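Side-chain contact in putative extracellular solute-binding protein (PDB 4P56), which binds mandelate, probably capturing it in the periplasm as the solute receptor of a TRAP-type transport system: residues Lys190-Ser195 with Val207-Glu212. Sequence-based numbering, arbitrary orientation.
Sequences KPAPES and VFFPAE. With RMN ((R)-mandelic acid), chain D.
F209 reaches from strand 206-210 to A192 in the loop and S195 at the first turn of helix 195-200, meeting both with the rim of its ring. From CB outward, the ring is carried by a chi1 of -103°, well off the usual staggered values. Its CD1 and CE1 atoms approach the (R)-mandelate, CE1 standing 3.6 Å from RMN C6 and equally near the carboxylate oxygen O11, which comes in obliquely. Across the ring, CE2 presents its edge to S195 OG at 3.4 Å. At the tip, CZ meets the methyl CB of A192 at 3.8 Å, near the ring plane. V207 CG2, from two residues back, lies over one face, displaced from the ring centre.

The S195 hydroxyl is held by a hydrogen bond: OG donates to A192 O at 3.0 Å, almost in line with the carbonyl (C=O...OG 163°), and S195 N donates to the same oxygen. This double grip ties the turn 192-195 together and sets OG beside the ring. A192 also faces the ligand, its CB 3.6 Å from RMN O12, and the A192 methyl and the F209 ring lie next to each other in the mandelate pocket.

R170, which hydrogen-bonds mandelate, makes a cation-pi contact with F209. The contact of F209 with A192 and S195 joins strand 206-210, between 168-171 and 149-153 in the mixed sheet, to the loop connecting edge strand 186-189 with helix 195-200.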
loop_
_atom_site.group_PDB
_atom_site.type_symbol
_atom_site.label_atom_id
_atom_site.label_comp_id
_atom_site.label_asym_id
_atom_site.label_seq_id
_atom_site.Cartn_x
_atom_site.Cartn_y
_atom_site.Cartn_z
ATOM N N LYS A 190 -2.742 -5.899 12.049
ATOM C CA LYS A 190 -1.493 -6.652 12.081
ATOM C C LYS A 190 -0.892 -6.650 10.669
ATOM O O LYS A 190 -1.613 -6.531 9.671
ATOM C CB LYS A 190 -1.720 -8.094 12.548
ATOM C CG LYS A 190 -2.290 -8.238 13.955
ATOM C CD LYS A 190 -1.267 -7.846 15.005
ATOM C CE LYS A 190 -1.687 -8.261 16.400
ATOM N NZ LYS A 190 -0.912 -7.492 17.407
ATOM N N PRO A 191 0.438 -6.794 10.572
ATOM C CA PRO A 191 1.078 -6.772 9.259
ATOM C C PRO A 191 0.595 -7.919 8.381
ATOM O O PRO A 191 0.193 -8.952 8.903
ATOM C CB PRO A 191 2.562 -6.949 9.584
ATOM C CG PRO A 191 2.704 -6.542 10.983
ATOM C CD PRO A 191 1.417 -6.831 11.672
ATOM N N ALA A 192 0.674 -7.726 7.071
ATOM C CA ALA A 192 0.175 -8.691 6.087
ATOM C C ALA A 192 0.590 -10.152 6.326
ATOM O O ALA A 192 -0.255 -11.037 6.253
ATOM C CB ALA A 192 0.589 -8.263 4.714
ATOM N N PRO A 193 1.864 -10.411 6.612
ATOM C CA PRO A 193 2.230 -11.829 6.768
ATOM C C PRO A 193 1.506 -12.556 7.901
ATOM O O PRO A 193 1.582 -13.784 7.950
ATOM C CB PRO A 193 3.725 -11.775 7.088
ATOM C CG PRO A 193 4.187 -10.464 6.532
ATOM C CD PRO A 193 3.025 -9.530 6.754
ATOM N N GLU A 194 0.840 -11.837 8.804
ATOM C CA GLU A 194 0.106 -12.511 9.858
ATOM C C GLU A 194 -1.268 -13.029 9.403
ATOM O O GLU A 194 -1.958 -13.705 10.170
ATOM C CB GLU A 194 -0.058 -11.622 11.095
ATOM C CG GLU A 194 1.252 -11.289 11.786
ATOM C CD GLU A 194 1.075 -10.726 13.183
ATOM O OE1 GLU A 194 0.184 -11.192 13.925
ATOM O OE2 GLU A 194 1.847 -9.810 13.540
ATOM N N SER A 195 -1.667 -12.706 8.174
ATOM C CA SER A 195 -3.037 -12.954 7.738
ATOM C C SER A 195 -3.361 -14.464 7.673
ATOM O O SER A 195 -4.439 -14.899 8.069
ATOM C CB SER A 195 -3.307 -12.233 6.393
ATOM O OG SER A 195 -2.511 -12.766 5.331
ATOM N N VAL A 207 -10.497 -10.469 5.981
ATOM C CA VAL A 207 -9.299 -9.685 5.725
ATOM C C VAL A 207 -9.579 -8.665 4.653
ATOM O O VAL A 207 -10.329 -8.933 3.711
ATOM C CB VAL A 207 -8.077 -10.568 5.330
ATOM C CG1 VAL A 207 -8.367 -11.426 4.118
ATOM C CG2 VAL A 207 -6.857 -9.703 5.051
ATOM N N PHE A 208 -9.009 -7.484 4.830
ATOM C CA PHE A 208 -9.050 -6.445 3.800
ATOM C C PHE A 208 -7.703 -6.584 3.090
ATOM O O PHE A 208 -6.649 -6.404 3.702
ATOM C CB PHE A 208 -9.202 -5.021 4.408
ATOM C CG PHE A 208 -10.619 -4.643 4.805
ATOM C CD1 PHE A 208 -11.661 -5.531 4.708
ATOM C CD2 PHE A 208 -10.897 -3.348 5.306
ATOM C CE1 PHE A 208 -12.942 -5.159 5.073
ATOM C CE2 PHE A 208 -12.157 -2.983 5.660
ATOM C CZ PHE A 208 -13.192 -3.896 5.546
ATOM N N PHE A 209 -7.742 -6.975 1.818
ATOM C CA PHE A 209 -6.542 -7.111 0.987
ATOM C C PHE A 209 -6.903 -6.737 -0.452
ATOM O O PHE A 209 -8.084 -6.780 -0.824
ATOM C CB PHE A 209 -6.110 -8.572 0.954
ATOM C CG PHE A 209 -4.932 -8.917 1.837
ATOM C CD1 PHE A 209 -4.002 -7.971 2.223
ATOM C CD2 PHE A 209 -4.735 -10.224 2.212
ATOM C CE1 PHE A 209 -2.911 -8.327 2.998
ATOM C CE2 PHE A 209 -3.638 -10.586 3.003
ATOM C CZ PHE A 209 -2.733 -9.627 3.385
ATOM N N PRO A 210 -5.894 -6.396 -1.273
ATOM C CA PRO A 210 -6.129 -6.332 -2.712
ATOM C C PRO A 210 -6.188 -7.753 -3.275
ATOM O O PRO A 210 -5.893 -8.708 -2.560
ATOM C CB PRO A 210 -4.904 -5.598 -3.235
ATOM C CG PRO A 210 -3.806 -6.069 -2.320
ATOM C CD PRO A 210 -4.462 -6.233 -0.953
ATOM N N ALA A 211 -6.619 -7.894 -4.517
ATOM C CA ALA A 211 -6.842 -9.209 -5.088
ATOM C C ALA A 211 -5.627 -10.146 -5.001
ATOM O O ALA A 211 -5.770 -11.303 -4.690
ATOM C CB ALA A 211 -7.272 -9.069 -6.507
ATOM N N GLU A 212 -4.437 -9.642 -5.316
ATOM C CA GLU A 212 -3.262 -10.500 -5.458
ATOM C C GLU A 212 -2.945 -11.248 -4.163
ATOM O O GLU A 212 -2.450 -12.378 -4.181
ATOM C CB GLU A 212 -2.034 -9.683 -5.923
ATOM C CG GLU A 212 -1.410 -8.743 -4.866
ATOM C CD GLU A 212 -0.503 -9.505 -3.862
ATOM O OE1 GLU A 212 -0.389 -9.054 -2.706
ATOM O OE2 GLU A 212 0.036 -10.561 -4.228
HETATM C C1 RMN D . -0.286 -4.905 2.437
HETATM C C2 RMN D . 1.064 -5.221 2.486
HETATM C C3 RMN D . 1.606 -6.137 1.604
HETATM C C4 RMN D . 0.799 -6.782 0.683
HETATM C C5 RMN D . -0.559 -6.479 0.636
HETATM C C6 RMN D . -1.088 -5.542 1.509
HETATM C C7 RMN D . -0.876 -3.922 3.411
HETATM C C10 RMN D . -1.674 -4.678 4.431
HETATM O O8 RMN D . -1.759 -3.046 2.822
HETATM O O11 RMN D . -2.914 -4.940 4.261
HETATM O O12 RMN D . -1.085 -5.119 5.463
#